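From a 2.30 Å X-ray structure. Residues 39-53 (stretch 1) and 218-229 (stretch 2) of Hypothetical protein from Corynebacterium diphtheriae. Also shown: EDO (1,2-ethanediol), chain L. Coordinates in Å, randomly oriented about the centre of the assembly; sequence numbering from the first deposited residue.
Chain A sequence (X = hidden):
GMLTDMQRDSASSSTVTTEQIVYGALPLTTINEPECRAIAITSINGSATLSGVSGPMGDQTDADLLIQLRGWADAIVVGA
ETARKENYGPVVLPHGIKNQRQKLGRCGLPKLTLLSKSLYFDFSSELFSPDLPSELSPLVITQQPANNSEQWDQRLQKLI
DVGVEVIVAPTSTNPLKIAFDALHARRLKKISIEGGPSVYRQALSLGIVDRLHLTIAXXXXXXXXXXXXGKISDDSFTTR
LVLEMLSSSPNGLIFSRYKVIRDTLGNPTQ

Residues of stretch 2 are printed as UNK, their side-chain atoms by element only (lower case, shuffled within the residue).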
ATOM      1  N   ILE A  39      -6.082  13.295  -2.202  1.00 74.55           N
ATOM      2  CA  ILE A  39      -4.767  13.295  -1.554  1.00 72.59           C
ATOM      3  C   ILE A  39      -4.794  12.395  -0.327  1.00 73.60           C
ATOM      4  O   ILE A  39      -5.686  12.490   0.509  1.00 74.25           O
ATOM      5  CB  ILE A  39      -4.252  14.732  -1.220  1.00 73.03           C
ATOM      6  CG1 ILE A  39      -2.850  14.661  -0.623  1.00 71.06           C
ATOM      7  CG2 ILE A  39      -5.223  15.515  -0.289  1.00 66.64           C
ATOM      8  CD1 ILE A  39      -2.005  15.830  -0.963  1.00 69.33           C
ATOM      9  N   ALA A  40      -3.833  11.482  -0.228  1.00 72.17           N
ATOM     10  CA  ALA A  40      -3.934  10.460   0.809  1.00 71.88           C
ATOM     11  C   ALA A  40      -2.550  10.003   1.274  1.00 72.43           C
ATOM     12  O   ALA A  40      -1.548  10.226   0.586  1.00 72.25           O
ATOM     13  CB  ALA A  40      -4.826   9.274   0.324  1.00 68.19           C
ATOM     14  N   ILE A  41      -2.514   9.451   2.484  1.00 72.08           N
ATOM     15  CA  ILE A  41      -1.324   8.850   3.067  1.00 72.35           C
ATOM     16  C   ILE A  41      -1.637   7.405   3.467  1.00 73.62           C
ATOM     17  O   ILE A  41      -2.738   7.088   3.899  1.00 74.42           O
ATOM     18  CB  ILE A  41      -0.789   9.708   4.286  1.00 73.57           C
ATOM     19  CG1 ILE A  41       0.581   9.200   4.761  1.00 71.48           C
ATOM     20  CG2 ILE A  41      -1.781   9.740   5.408  1.00 68.81           C
ATOM     21  CD1 ILE A  41       1.323  10.206   5.635  1.00 71.43           C
ATOM     22  N   THR A  42      -0.663   6.520   3.319  1.00 75.33           N
ATOM     23  CA  THR A  42      -0.860   5.110   3.624  1.00 73.91           C
ATOM     24  C   THR A  42       0.441   4.507   4.136  1.00 73.26           C
ATOM     25  O   THR A  42       1.526   4.954   3.765  1.00 73.14           O
ATOM     26  CB  THR A  42      -1.323   4.330   2.344  1.00 75.06           C
ATOM     27  OG1 THR A  42      -1.574   2.961   2.675  1.00 73.44           O
ATOM     28  CG2 THR A  42      -0.274   4.416   1.204  1.00 69.98           C
ATOM     29  N   SER A  43       0.324   3.506   5.006  1.00 70.99           N
ATOM     30  CA  SER A  43       1.430   2.603   5.271  1.00 67.57           C
ATOM     31  C   SER A  43       1.726   1.838   3.989  1.00 69.21           C
ATOM     32  O   SER A  43       0.922   1.848   3.039  1.00 71.36           O
ATOM     33  CB  SER A  43       1.067   1.669   6.414  1.00 66.23           C
ATOM     34  OG  SER A  43       0.087   0.727   6.042  1.00 65.50           O
ATOM     35  N   ILE A  44       2.879   1.184   3.927  1.00 69.01           N
ATOM     36  CA  ILE A  44       3.229   0.418   2.737  1.00 68.57           C
ATOM     37  C   ILE A  44       2.259  -0.750   2.469  1.00 68.78           C
ATOM     38  O   ILE A  44       2.095  -1.202   1.325  1.00 71.51           O
ATOM     39  CB  ILE A  44       4.685  -0.099   2.759  1.00 68.27           C
ATOM     40  CG1 ILE A  44       4.918  -1.106   3.894  1.00 71.28           C
ATOM     41  CG2 ILE A  44       5.661   1.093   2.806  1.00 67.30           C
ATOM     42  CD1 ILE A  44       5.904  -2.218   3.556  1.00 62.29           C
ATOM     43  N   ASN A  45       1.606  -1.217   3.524  1.00 66.84           N
ATOM     44  CA  ASN A  45       0.622  -2.263   3.403  1.00 65.76           C
ATOM     45  C   ASN A  45      -0.841  -1.772   3.412  1.00 64.71           C
ATOM     46  O   ASN A  45      -1.745  -2.548   3.644  1.00 64.51           O
ATOM     47  CB  ASN A  45       0.905  -3.358   4.453  1.00 63.57           C
ATOM     48  CG  ASN A  45       0.638  -2.908   5.864  1.00 67.38           C
ATOM     49  OD1 ASN A  45       0.991  -1.792   6.279  1.00 61.28           O
ATOM     50  ND2 ASN A  45      -0.021  -3.773   6.608  1.00 64.52           N
ATOM     51  N   GLY A  46      -1.069  -0.489   3.151  1.00 68.10           N
ATOM     52  CA  GLY A  46      -2.415  -0.006   2.862  1.00 68.93           C
ATOM     53  C   GLY A  46      -3.310   0.433   3.997  1.00 70.21           C
ATOM     54  O   GLY A  46      -4.530   0.526   3.814  1.00 70.34           O
ATOM     55  N   SER A  47      -2.734   0.714   5.164  1.00 71.63           N
ATOM     56  CA  SER A  47      -3.485   1.355   6.244  1.00 72.19           C
ATOM     57  C   SER A  47      -3.378   2.881   6.139  1.00 72.73           C
ATOM     58  O   SER A  47      -2.284   3.400   6.015  1.00 75.71           O
ATOM     59  CB  SER A  47      -3.007   0.889   7.602  1.00 72.68           C
ATOM     60  OG  SER A  47      -3.808   1.484   8.611  1.00 75.97           O
ATOM     61  N   ALA A  48      -4.520   3.579   6.164  1.00 71.08           N
ATOM     62  CA  ALA A  48      -4.558   5.044   6.155  1.00 71.53           C
ATOM     63  C   ALA A  48      -4.230   5.644   7.532  1.00 73.49           C
ATOM     64  O   ALA A  48      -3.947   6.851   7.640  1.00 76.22           O
ATOM     65  CB  ALA A  48      -5.954   5.551   5.683  1.00 69.84           C
ATOM     66  N   THR A  49      -4.325   4.826   8.586  1.00 74.35           N
ATOM     67  CA  THR A  49      -4.140   5.312   9.942  1.00 73.21           C
ATOM     68  C   THR A  49      -3.136   4.475  10.694  1.00 73.55           C
ATOM     69  O   THR A  49      -2.954   3.298  10.419  1.00 73.94           O
ATOM     70  CB  THR A  49      -5.471   5.332  10.774  1.00 74.92           C
ATOM     71  OG1 THR A  49      -5.993   4.006  10.910  1.00 73.23           O
ATOM     72  CG2 THR A  49      -6.526   6.275  10.162  1.00 67.46           C
ATOM     73  N   LEU A  50      -2.493   5.134  11.650  1.00 75.47           N
ATOM     74  CA  LEU A  50      -1.662   4.513  12.659  1.00 76.86           C
ATOM     75  C   LEU A  50      -2.191   5.063  13.978  1.00 76.94           C
ATOM     76  O   LEU A  50      -2.325   6.270  14.142  1.00 77.59           O
ATOM     77  CB  LEU A  50      -0.203   4.908  12.435  1.00 77.05           C
ATOM     78  CG  LEU A  50       0.871   4.465  13.420  1.00 81.40           C
ATOM     79  CD1 LEU A  50       0.832   2.967  13.561  1.00 88.15           C
ATOM     80  CD2 LEU A  50       2.254   4.953  12.931  1.00 78.56           C
ATOM     81  N   SER A  51      -2.535   4.176  14.899  1.00 76.95           N
ATOM     82  CA  SER A  51      -3.186   4.576  16.118  1.00 77.83           C
ATOM     83  C   SER A  51      -4.377   5.494  15.820  1.00 78.05           C
ATOM     84  O   SER A  51      -4.571   6.534  16.475  1.00 76.66           O
ATOM     85  CB  SER A  51      -2.191   5.273  17.042  1.00 77.90           C
ATOM     86  OG  SER A  51      -1.213   4.366  17.480  1.00 82.62           O
ATOM     87  N   GLY A  52      -5.142   5.125  14.795  1.00 76.04           N
ATOM     88  CA  GLY A  52      -6.394   5.796  14.512  1.00 74.78           C
ATOM     89  C   GLY A  52      -6.319   7.111  13.786  1.00 75.06           C
ATOM     90  O   GLY A  52      -7.358   7.702  13.494  1.00 74.63           O
ATOM     91  N   VAL A  53      -5.106   7.559  13.460  1.00 76.61           N
ATOM     92  CA  VAL A  53      -4.898   8.854  12.781  1.00 76.03           C
ATOM     93  C   VAL A  53      -3.830   8.742  11.693  1.00 78.41           C
ATOM     94  O   VAL A  53      -2.962   7.860  11.714  1.00 78.77           O
ATOM     95  CB  VAL A  53      -4.482   9.994  13.784  1.00 78.31           C
ATOM     96  CG1 VAL A  53      -5.657  10.426  14.645  1.00 71.28           C
ATOM     97  CG2 VAL A  53      -3.300   9.549  14.663  1.00 75.02           C
ATOM     98  N   UNK A 218       6.998   5.127   5.484  1.00 71.71           N
ATOM     99  CA  UNK A 218       7.891   4.015   5.739  1.00 70.33           C
ATOM    100  C   UNK A 218       7.463   3.218   6.978  1.00 72.54           C
ATOM    101  O   UNK A 218       8.219   3.096   7.942  1.00 74.02           O
ATOM    102  c   UNK A 218       7.614   6.424   5.845  1.00 70.13           C
ATOM    103  c   UNK A 218       9.228   4.720   5.955  1.00 69.38           C
ATOM    104  c   UNK A 218       8.842   6.029   6.592  1.00 68.06           C
ATOM    105  N   UNK A 219       6.247   2.689   6.974  1.00 74.47           N
ATOM    106  CA  UNK A 219       5.834   1.802   8.053  1.00 75.54           C
ATOM    107  C   UNK A 219       4.894   0.674   7.647  1.00 73.56           C
ATOM    108  O   UNK A 219       4.258   0.710   6.599  1.00 71.64           O
ATOM    109  n   UNK A 219       3.317   3.462   8.341  1.00 94.99           N
ATOM    110  c   UNK A 219       5.325   2.581   9.277  1.00 80.69           C
ATOM    111  o   UNK A 219       4.845   4.916   9.145  1.00 86.63           O
ATOM    112  c   UNK A 219       4.472   3.751   8.918  1.00 83.91           C
ATOM    113  N   UNK A 220       4.896  -0.366   8.471  1.00 72.68           N
ATOM    114  CA  UNK A 220       4.048  -1.545   8.303  1.00 71.13           C
ATOM    115  C   UNK A 220       3.095  -1.562   9.469  1.00 69.08           C
ATOM    116  O   UNK A 220       3.523  -1.435  10.581  1.00 69.33           O
ATOM    117  c   UNK A 220       4.857  -2.837   8.381  1.00 69.10           C
ATOM    118  c   UNK A 220       6.662  -4.172   7.148  1.00 63.53           C
ATOM    119  c   UNK A 220       5.848  -2.907   7.210  1.00 69.58           C
ATOM    120  c   UNK A 220       3.922  -4.031   8.474  1.00 64.45           C
ATOM    121  N   UNK A 221       1.806  -1.708   9.194  1.00 70.37           N
ATOM    122  CA  UNK A 221       0.759  -1.747  10.220  1.00 70.76           C
ATOM    123  C   UNK A 221      -0.103  -2.988   9.981  1.00 71.27           C
ATOM    124  O   UNK A 221      -0.793  -3.088   8.951  1.00 70.06           O
ATOM    125  c   UNK A 221       0.780   0.774  10.368  1.00 72.93           C
ATOM    126  c   UNK A 221      -0.111  -0.480  10.164  1.00 71.42           C
ATOM    127  c   UNK A 221       0.133   2.113  10.008  1.00 70.58           C
ATOM    128  c   UNK A 221      -1.228  -0.566  11.208  1.00 66.54           C
ATOM    129  N   UNK A 222      -0.001  -3.948  10.903  1.00 72.27           N
ATOM    130  CA  UNK A 222      -0.793  -5.183  10.898  1.00 72.28           C
ATOM    131  C   UNK A 222      -1.507  -5.349  12.223  1.00 74.59           C
ATOM    132  O   UNK A 222      -0.865  -5.333  13.269  1.00 76.61           O
ATOM    133  s   UNK A 222       0.926  -6.367   9.212  1.00 69.78           S
ATOM    134  c   UNK A 222       0.087  -6.393  10.725  1.00 71.11           C
ATOM    135  N   UNK A 223      -2.832  -5.550  12.190  1.00 75.13           N
ATOM    136  CA  UNK A 223      -3.658  -5.600  11.003  1.00 73.12           C
ATOM    137  C   UNK A 223      -3.802  -4.232  10.429  1.00 70.75           C
ATOM    138  O   UNK A 223      -3.552  -3.253  11.109  1.00 70.00           O
ATOM    139  c   UNK A 223      -4.715  -6.677  12.860  1.00 77.07           C
ATOM    140  c   UNK A 223      -3.629  -5.817  13.394  1.00 76.54           C
ATOM    141  c   UNK A 223      -5.009  -6.101  11.539  1.00 73.27           C
ATOM    142  N   UNK A 224      -4.202  -4.155   9.175  1.00 71.88           N
ATOM    143  CA  UNK A 224      -4.513  -2.874   8.583  1.00 71.84           C
ATOM    144  C   UNK A 224      -5.634  -2.248   9.431  1.00 75.64           C
ATOM    145  O   UNK A 224      -6.723  -2.802   9.542  1.00 77.93           O
ATOM    146  c   UNK A 224      -3.695  -3.305   6.261  1.00 67.87           C
ATOM    147  c   UNK A 224      -5.591  -1.811   6.616  1.00 68.42           C
ATOM    148  c   UNK A 224      -4.910  -3.024   7.099  1.00 69.77           C
ATOM    149  N   UNK A 225      -5.340  -1.127  10.078  1.00 76.74           N
ATOM    150  CA  UNK A 225      -6.336  -0.472  10.901  1.00 79.33           C
ATOM    151  C   UNK A 225      -7.479   0.033  10.040  1.00 78.72           C
ATOM    152  O   UNK A 225      -8.643  -0.152  10.337  1.00 78.95           O
ATOM    153  o   UNK A 225      -4.978   2.834  13.099  1.00 78.26           O
ATOM    154  o   UNK A 225      -3.194   1.720  13.912  1.00 96.56           O
ATOM    155  c   UNK A 225      -4.285   1.784  13.275  1.00 95.12           C
ATOM    156  c   UNK A 225      -5.755   0.754  11.586  1.00 80.99           C
ATOM    157  c   UNK A 225      -4.781   0.496  12.663  1.00 88.98           C
ATOM    158  N   UNK A 226      -7.114   0.735   8.992  1.00 78.30           N
ATOM    159  CA  UNK A 226      -8.079   1.369   8.175  1.00 78.95           C
ATOM    160  C   UNK A 226      -7.690   1.243   6.696  1.00 76.45           C
ATOM    161  O   UNK A 226      -6.890   2.022   6.164  1.00 76.93           O
ATOM    162  o   UNK A 226      -9.337   3.382   7.987  1.00 96.12           O
ATOM    163  c   UNK A 226      -8.218   2.813   8.626  1.00 78.23           C
ATOM    164  N   UNK A 227      -8.287   0.263   6.017  1.00 74.20           N
ATOM    165  CA  UNK A 227      -8.014   0.111   4.598  1.00 73.02           C
ATOM    166  C   UNK A 227      -8.091   1.456   3.884  1.00 72.28           C
ATOM    167  O   UNK A 227      -9.075   2.185   4.031  1.00 74.73           O
ATOM    168  c   UNK A 227      -9.118  -0.829   4.132  1.00 73.69           C
ATOM    169  c   UNK A 227      -9.257  -0.730   6.503  1.00 72.49           C
ATOM    170  c   UNK A 227      -9.427  -1.631   5.317  1.00 72.25           C
ATOM    171  N   UNK A 228      -7.037   1.776   3.142  1.00 69.92           N
ATOM    172  CA  UNK A 228      -6.899   3.031   2.455  1.00 69.11           C
ATOM    173  C   UNK A 228      -8.175   3.463   1.725  1.00 70.22           C
ATOM    174  O   UNK A 228      -8.555   4.630   1.799  1.00 71.55           O
ATOM    175  c   UNK A 228      -5.378   4.158   0.620  1.00 71.47           C
ATOM    176  c   UNK A 228      -5.114   5.375   1.547  1.00 71.85           C
ATOM    177  c   UNK A 228      -4.189   3.816  -0.270  1.00 69.03           C
ATOM    178  c   UNK A 228      -5.739   2.936   1.462  1.00 69.43           C
ATOM    179  N   UNK A 229      -8.815   2.543   1.008  1.00 70.85           N
ATOM    180  CA  UNK A 229      -9.982   2.887   0.217  1.00 71.71           C
ATOM    181  C   UNK A 229     -11.265   2.257   0.735  1.00 73.56           C
ATOM    182  O   UNK A 229     -12.208   2.023  -0.021  1.00 72.55           O
ATOM    183  c   UNK A 229      -7.704   2.833  -2.691  1.00 69.19           C
ATOM    184  c   UNK A 229      -8.640   3.398  -1.864  1.00 71.15           C
ATOM    185  c   UNK A 229      -6.693   3.582  -3.228  1.00 68.05           C
ATOM    186  c   UNK A 229      -7.533   5.525  -2.132  1.00 80.22           C
ATOM    187  c   UNK A 229      -8.542   4.758  -1.581  1.00 73.76           C
ATOM    188  c   UNK A 229      -6.602   4.937  -2.957  1.00 72.69           C
ATOM    189  c   UNK A 229      -9.733   2.569  -1.259  1.00 70.53           C
TER
HETATM  190  C1  EDO L 280      -5.303   9.019   4.544  1.00 82.21           C
HETATM  191  O1  EDO L 280      -4.957  10.191   3.784  1.00 78.12           O
HETATM  192  C2  EDO L 280      -6.511   9.327   5.429  1.00 79.84           C
HETATM  193  O2  EDO L 280      -7.696   9.358   4.627  1.00 70.17           O

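Position 218 has three carbons closing a ring onto its own backbone N. Its CA-to-CB bond points away and the ring makes no contact with stretch 1, which makes no demand on Pro218. Position 219 carries two carbons, the second bearing one O and one N. CA-to-CB points away, yet the nitrogen curls back to 3.5 Å from Ser43 CB: Asn219, whose ND2 is buried without a polar partner. The backbone does the bonding, Ile44 N donating to Asn219 O at 3.0 Å.

Position 220 has four carbons forked at the first, one arm two carbons long; that arm's inner carbon packs 3.7 Å from Ile44 CD1, apolar against apolar: Ile220. Position 221 repeats that pattern, its CA-to-CB bond pointing toward stretch 1. The long arm's end carbon fits among Ser43 CB (3.7 Å), Leu50 CB (3.7 Å) and Thr49 O (3.3 Å), a place suited to a slender aliphatic arm; the fork makes it Ile221. Its backbone is read by one amide: Ile221 N donates to Asn45 OD1 at 3.0 Å, and Asn45 ND2 to Ile221 O at 2.6 Å.

At 222 a single carbon leads to sulfur, 3.8 Å from Asn45 ND2: Cys222, small and buried beside Asn45. Position 223 is again a three-carbon ring closed onto N, clear of stretch 1; this is Pro223, and the peptide bond before it is cis, a form proline tolerates best. Position 224 has one carbon carrying two more, one 3.4 Å from Asn45 O, the other 3.8 Å from Gly46 O: the compact Val224.

Position 225 extends three carbons, the last carrying two oxygens that meet donors of stretch 1. It is Glu225: OE1 accepts from Thr49 OG1 (2.7 Å) and Gly52 N (2.9 Å), OE2 from Ser51 N (2.7 Å). A carboxylate suits this turn because it offers acceptors alone.

Position 226 has one carbon and one oxygen, its CB 3.4 Å from Thr49 OG1, where a small side chain fits: Ser226. Separately, Ala48 N donates to Ser226 O at 2.8 Å. Position 227, a third ring closed onto N, has its CA 3.6 Å from Gly46 O; CA-to-CB points away, so Pro227 leaves the bridge to Ser47 unobstructed. Position 228 has four carbons forked at the second, one end 4.1 Å from Ala40 CB, the other 3.9 Å from Thr42 CB: Leu228, branched to reach both. Leu228 N donates to Gly46 O at 2.9 Å. Position 229 bears one carbon and a six-carbon ring, whose nearest carbon is 5.2 Å from Ala40 CB; stretch 1 makes no demand on Phe229.

The contact thus joins backbone pairing around Ser47 and Pro227, an asparagine clasp, a carboxylate holding a turn, and apolar packing by Ile221 and Leu228.

Stretch 2 (218-229) PNIICPVESPLF
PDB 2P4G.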